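Superoxide dismutase [Mn], mitochondrial (Saccharomyces cerevisiae S288C, PDB 4F6E) destroys superoxide radicals, converting them to hydrogen peroxide and oxygen at one manganese ion per subunit. Local coordinates at residues W85-P90 with S199-A204; Q32-G37 with Y152-V157. The protein carries 2 engineered substitutions. All coordinates share one frame; numbering follows the deposited sequence.

Interaction 1 of 2, residues W85-P90 with S199-A204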
loop_
_atom_site.group_PDB
_atom_site.type_symbol
_atom_site.label_atom_id
_atom_site.label_comp_id
_atom_site.label_asym_id
_atom_site.label_seq_id
_atom_site.Cartn_x
_atom_site.Cartn_y
_atom_site.Cartn_z
ATOM N N TRP A 85 13.481 17.971 13.788
ATOM C CA TRP A 85 14.177 18.775 14.794
ATOM C C TRP A 85 14.602 20.124 14.234
ATOM O O TRP A 85 14.573 21.122 14.943
ATOM C CB TRP A 85 15.415 18.083 15.377
ATOM C CG TRP A 85 15.236 16.647 15.791
ATOM C CD1 TRP A 85 16.053 15.605 15.445
ATOM C CD2 TRP A 85 14.210 16.086 16.632
ATOM N NE1 TRP A 85 15.602 14.442 16.006
ATOM C CE2 TRP A 85 14.470 14.703 16.727
ATOM C CE3 TRP A 85 13.090 16.610 17.286
ATOM C CZ2 TRP A 85 13.659 13.838 17.458
ATOM C CZ3 TRP A 85 12.284 15.744 18.020
ATOM C CH2 TRP A 85 12.578 14.377 18.099
ATOM N N GLU A 86 14.991 20.149 12.964
ATOM C CA GLU A 86 15.465 21.386 12.359
ATOM C C GLU A 86 14.346 22.389 12.089
ATOM O O GLU A 86 14.611 23.595 12.001
ATOM C CB GLU A 86 16.275 21.113 11.083
ATOM C CG GLU A 86 17.675 20.559 11.363
ATOM C CD GLU A 86 18.629 21.601 11.946
ATOM O OE1 GLU A 86 18.696 22.732 11.412
ATOM O OE2 GLU A 86 19.322 21.281 12.935
ATOM N N ASN A 87 13.104 21.912 11.966
ATOM C CA ASN A 87 11.994 22.859 11.825
ATOM C C ASN A 87 11.185 23.108 13.103
ATOM O O ASN A 87 10.045 23.562 13.031
ATOM C CB ASN A 87 11.108 22.647 10.553
ATOM C CG ASN A 87 10.329 21.320 10.516
ATOM O OD1 ASN A 87 10.460 20.550 9.552
ATOM N ND2 ASN A 87 9.473 21.076 11.515
ATOM N N LEU A 88 11.814 22.843 14.250
ATOM C CA LEU A 88 11.302 23.235 15.561
ATOM C C LEU A 88 12.293 24.194 16.225
ATOM O O LEU A 88 13.502 24.081 16.027
ATOM C CB LEU A 88 11.119 22.009 16.461
ATOM C CG LEU A 88 10.113 20.978 15.941
ATOM C CD1 LEU A 88 10.091 19.731 16.826
ATOM C CD2 LEU A 88 8.724 21.585 15.835
ATOM N N ALA A 89 11.786 25.133 17.014
ATOM C CA ALA A 89 12.663 26.049 17.737
ATOM C C ALA A 89 11.883 26.676 18.863
ATOM O O ALA A 89 10.679 26.888 18.730
ATOM C CB ALA A 89 13.196 27.129 16.802
ATOM N N PRO A 90 12.560 26.979 19.976
ATOM C CA PRO A 90 11.847 27.729 21.009
ATOM C C PRO A 90 11.543 29.149 20.544
ATOM O O PRO A 90 12.152 29.635 19.587
ATOM C CB PRO A 90 12.829 27.733 22.188
ATOM C CG PRO A 90 14.158 27.480 21.594
ATOM C CD PRO A 90 13.934 26.630 20.373
ATOM N N SER A 199 11.791 28.753 5.349
ATOM C CA SER A 199 12.136 29.730 4.315
ATOM C C SER A 199 13.461 29.370 3.659
ATOM O O SER A 199 13.602 29.460 2.436
ATOM C CB SER A 199 12.209 31.137 4.900
ATOM O OG SER A 199 10.946 31.560 5.394
ATOM N N ARG A 200 14.425 28.945 4.471
ATOM C CA ARG A 200 15.722 28.509 3.949
ATOM C C ARG A 200 15.590 27.320 2.991
ATOM O O ARG A 200 16.184 27.309 1.903
ATOM C CB ARG A 200 16.686 28.168 5.096
ATOM C CG ARG A 200 18.102 27.873 4.623
ATOM C CD ARG A 200 18.938 27.132 5.664
ATOM N NE ARG A 200 18.492 25.754 5.833
ATOM C CZ ARG A 200 18.740 24.775 4.964
ATOM N NH1 ARG A 200 19.438 25.023 3.857
ATOM N NH2 ARG A 200 18.286 23.546 5.191
ATOM N N ARG A 201 14.794 26.326 3.382
ATOM C CA ARG A 201 14.546 25.164 2.542
ATOM C C ARG A 201 13.843 25.555 1.242
ATOM O O ARG A 201 14.158 25.031 0.179
ATOM C CB ARG A 201 13.701 24.146 3.312
ATOM C CG ARG A 201 14.416 23.575 4.491
ATOM C CD ARG A 201 13.469 22.732 5.330
ATOM N NE ARG A 201 14.156 22.098 6.443
ATOM C CZ ARG A 201 13.532 21.413 7.401
ATOM N NH1 ARG A 201 12.209 21.290 7.377
ATOM N NH2 ARG A 201 14.226 20.858 8.378
ATOM N N PHE A 202 12.883 26.471 1.348
ATOM C CA PHE A 202 12.151 26.943 0.182
ATOM C C PHE A 202 13.100 27.578 -0.835
ATOM O O PHE A 202 13.022 27.283 -2.025
ATOM C CB PHE A 202 11.074 27.949 0.588
ATOM C CG PHE A 202 10.254 28.453 -0.559
ATOM C CD1 PHE A 202 9.191 27.706 -1.051
ATOM C CD2 PHE A 202 10.535 29.683 -1.131
ATOM C CE1 PHE A 202 8.434 28.170 -2.117
ATOM C CE2 PHE A 202 9.775 30.158 -2.185
ATOM C CZ PHE A 202 8.721 29.397 -2.676
ATOM N N ASP A 203 14.006 28.421 -0.357
ATOM C CA ASP A 203 14.942 29.115 -1.246
ATOM C C ASP A 203 15.940 28.133 -1.835
ATOM O O ASP A 203 16.300 28.222 -3.011
ATOM C CB ASP A 203 15.685 30.216 -0.490
ATOM C CG ASP A 203 14.793 31.402 -0.168
ATOM O OD1 ASP A 203 13.683 31.462 -0.730
ATOM O OD2 ASP A 203 15.202 32.278 0.635
ATOM N N ALA A 204 16.397 27.200 -1.009
ATOM C CA ALA A 204 17.417 26.252 -1.439
ATOM C C ALA A 204 16.891 25.203 -2.410
ATOM O O ALA A 204 17.638 24.708 -3.251
ATOM C CB ALA A 204 18.039 25.575 -0.230
#
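Arg201 of helix 198-204 reaches Asn87 just past the end of helix 74-86. The polar contact is one hydrogen bond, from Arg201 NH1 to Asn87 OD1 at 2.9 Å, with an N-H...O angle of 154°. It arrives in the carbonyl plane, on a lone pair, and OD1 lies near the guanidinium plane at its edge. The two flat groups are turned 79° apart. The arginine chain is extended from CG to NE, which carries its head across to Asn87, whose CA is 9.9 Å from the CA of Arg201. OD1 also accepts from the backbone N of Ala166, in strand 165-168. The remaining donors of Arg201 are used as well: NH1 also meets Leu164 O, NH2 meets Leu83 O, and NE forms a salt bridge with Glu197.

The van der Waals part is small: Arg201 NH2 lies 3.4 Å from Glu86 CB, obliquely placed. Glu86 makes no salt bridge with Arg201. Its OE2 is hydrogen-bonded to the dimethyl-lysine at position 8.

The contact joins the alpha-hairpin domain to the C-terminal domain. A buried guanidinium is held by backbone carbonyls, an amide and one carboxylate, so its positive charge is probably well compensated and its rotation fixed.

Interaction 2 of 2, residues Q32-G37 with Y152-V157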
loop_
_atom_site.group_PDB
_atom_site.type_symbol
_atom_site.label_atom_id
_atom_site.label_comp_id
_atom_site.label_asym_id
_atom_site.label_seq_id
_atom_site.Cartn_x
_atom_site.Cartn_y
_atom_site.Cartn_z
ATOM N N GLN A 32 17.125 7.255 17.683
ATOM C CA GLN A 32 18.283 6.364 17.764
ATOM C C GLN A 32 17.993 4.995 17.145
ATOM O O GLN A 32 18.860 4.404 16.502
ATOM C CB GLN A 32 18.753 6.198 19.208
ATOM C CG GLN A 32 20.009 5.338 19.338
ATOM C CD GLN A 32 21.235 6.016 18.753
ATOM O OE1 GLN A 32 21.614 7.105 19.182
ATOM N NE2 GLN A 32 21.857 5.380 17.766
ATOM N N THR A 33 16.776 4.493 17.338
ATOM C CA THR A 33 16.396 3.206 16.758
ATOM C C THR A 33 16.482 3.240 15.233
ATOM O O THR A 33 16.984 2.298 14.604
ATOM C CB THR A 33 15.005 2.778 17.224
ATOM O OG1 THR A 33 15.045 2.531 18.637
ATOM C CG2 THR A 33 14.559 1.514 16.496
ATOM N N TYR A 34 16.029 4.337 14.629
ATOM C CA TYR A 34 16.127 4.480 13.177
ATOM C C TYR A 34 17.579 4.620 12.718
ATOM O O TYR A 34 17.947 4.075 11.685
ATOM C CB TYR A 34 15.303 5.670 12.674
ATOM C CG TYR A 34 13.844 5.556 13.021
ATOM C CD1 TYR A 34 13.113 4.431 12.660
ATOM C CD2 TYR A 34 13.207 6.547 13.745
ATOM C CE1 TYR A 34 11.778 4.310 12.995
ATOM C CE2 TYR A 34 11.866 6.437 14.085
ATOM C CZ TYR A 34 11.162 5.316 13.709
ATOM O OH TYR A 34 9.836 5.213 14.050
ATOM N N VAL A 35 18.394 5.349 13.477
ATOM C CA VAL A 35 19.828 5.426 13.200
ATOM C C VAL A 35 20.424 4.022 13.150
ATOM O O VAL A 35 21.085 3.644 12.179
ATOM C CB VAL A 35 20.572 6.253 14.280
ATOM C CG1 VAL A 35 22.074 5.999 14.224
ATOM C CG2 VAL A 35 20.250 7.741 14.133
ATOM N N ASN A 36 20.157 3.240 14.193
ATOM C CA ASN A 36 20.714 1.894 14.280
ATOM C C ASN A 36 20.185 0.997 13.176
ATOM O O ASN A 36 20.950 0.275 12.538
ATOM C CB ASN A 36 20.410 1.267 15.636
ATOM C CG ASN A 36 21.116 1.976 16.774
ATOM O OD1 ASN A 36 22.056 2.743 16.556
ATOM N ND2 ASN A 36 20.665 1.721 17.995
ATOM N N GLY A 37 18.876 1.050 12.949
ATOM C CA GLY A 37 18.248 0.229 11.929
ATOM C C GLY A 37 18.743 0.540 10.530
ATOM O O GLY A 37 18.924 -0.357 9.717
ATOM N N TYR A 152 2.608 7.920 5.200
ATOM C CA TYR A 152 2.397 6.923 6.242
ATOM C C TYR A 152 3.694 6.324 6.753
ATOM O O TYR A 152 4.693 6.244 6.029
ATOM C CB TYR A 152 1.431 5.833 5.765
ATOM C CG TYR A 152 0.006 6.287 5.892
ATOM C CD1 TYR A 152 -0.804 5.832 6.926
ATOM C CD2 TYR A 152 -0.525 7.208 5.002
ATOM C CE1 TYR A 152 -2.116 6.268 7.049
ATOM C CE2 TYR A 152 -1.835 7.658 5.126
ATOM C CZ TYR A 152 -2.620 7.184 6.152
ATOM O OH TYR A 152 -3.919 7.631 6.266
ATOM N N ASN A 153 3.682 5.931 8.024
ATOM C CA ASN A 153 4.820 5.265 8.654
ATOM C C ASN A 153 6.065 6.123 8.580
ATOM O O ASN A 153 6.024 7.253 9.045
ATOM C CB ASN A 153 4.981 3.871 8.058
ATOM C CG ASN A 153 3.699 3.083 8.194
ATOM O OD1 ASN A 153 3.080 3.111 9.253
ATOM N ND2 ASN A 153 3.245 2.466 7.111
ATOM N N GLN A 154 7.150 5.625 7.995
ATOM C CA GLN A 154 8.307 6.487 7.778
ATOM C C GLN A 154 8.553 6.771 6.300
ATOM O O GLN A 154 9.674 7.100 5.896
ATOM C CB GLN A 154 9.572 5.954 8.477
ATOM C CG GLN A 154 9.474 5.902 10.003
ATOM C CD GLN A 154 9.228 7.263 10.649
ATOM O OE1 GLN A 154 9.369 8.315 10.013
ATOM N NE2 GLN A 154 8.864 7.242 11.928
ATOM N N ASP A 155 7.500 6.688 5.492
ATOM C CA ASP A 155 7.616 7.164 4.119
ATOM C C ASP A 155 7.932 8.655 4.163
ATOM O O ASP A 155 7.569 9.353 5.111
ATOM C CB ASP A 155 6.338 6.901 3.330
ATOM C CG ASP A 155 6.061 5.413 3.138
ATOM O OD1 ASP A 155 6.958 4.584 3.406
ATOM O OD2 ASP A 155 4.941 5.076 2.710
ATOM N N THR A 156 8.628 9.148 3.150
ATOM C CA THR A 156 9.004 10.559 3.165
ATOM C C THR A 156 8.773 11.164 1.795
ATOM O O THR A 156 8.365 10.467 0.865
ATOM C CB THR A 156 10.464 10.765 3.641
ATOM O OG1 THR A 156 10.684 12.155 3.952
ATOM C CG2 THR A 156 11.444 10.329 2.574
ATOM N N VAL A 157 9.003 12.469 1.680
ATOM C CA VAL A 157 8.872 13.127 0.384
ATOM C C VAL A 157 10.219 13.158 -0.327
ATOM O O VAL A 157 11.212 13.624 0.221
ATOM C CB VAL A 157 8.273 14.535 0.518
ATOM C CG1 VAL A 157 6.793 14.430 0.860
ATOM C CG2 VAL A 157 8.996 15.331 1.596
#
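Tyr34 and Gln154 are the closest backbone pair, their CA atoms 9.7 Å apart, where helix 31-52 faces a type II' beta turn from Tyr152 to Asp155. The CB of each points toward the other segment, and the side chains meet at their ends. They cross at about a right angle, with ring and amide planes 62° apart. Gln154 NE2 gives a weak hydrogen bond to Tyr34 OH, at 3.1 Å and bent to 137°. The amide nitrogen stands oblique to the ring and also lies 3.5 Å from Tyr34 CZ. Gln154 CG packs more loosely, 4.1 Å from Tyr34 CE1. The glutamine chain bends at chi2 (-60°), which brings its amide nitrogen to the phenol end of the tyrosine.

The other end of the amide is held from outside the pair. Gln154 OE1 accepts from Trp133 NE1 and from Asn80 ND2. This probably fixes which way the amide faces and leaves NE2 directed at the hydroxyl. The Tyr34 ring also meets the ring of the manganese ligand His81, and the Gln154 side chain lies about 5 Å from the manganese ion. Tyrosine and glutamine thus meet in the active site, as in other manganese superoxide dismutases.

A phenylalanine at Tyr34 would probably leave Gln154 NE2 without its hydroxyl partner and break the polar link from helix to turn. The weak bond implies an alignment probably set by the grip on OE1, consistent with the family's hydrogen-bond network, in which this glutamine links the tyrosine to the metal's solvent ligand.

Overall arrangement
Both interactions are buried, and both join the alpha-hairpin domain to the C-terminal domain. They use different elements. Interaction 1 ties the end of helix 74-86 to helix 198-204, and interaction 2 sets helix 31-52 against the turn after strand 148-152. Their centres are 20 Å apart and they do not touch. Helix 74-86 relates the two: it ends in interaction 1 and carries His81, which the Tyr34 ring meets in interaction 2. The chemistry follows the place. A charged arginine bonded on several sides joins the domains away from the metal, the Asn87 side chain about 12 Å from the manganese ion. A phenol and an amide meet by a weaker bond in the active site.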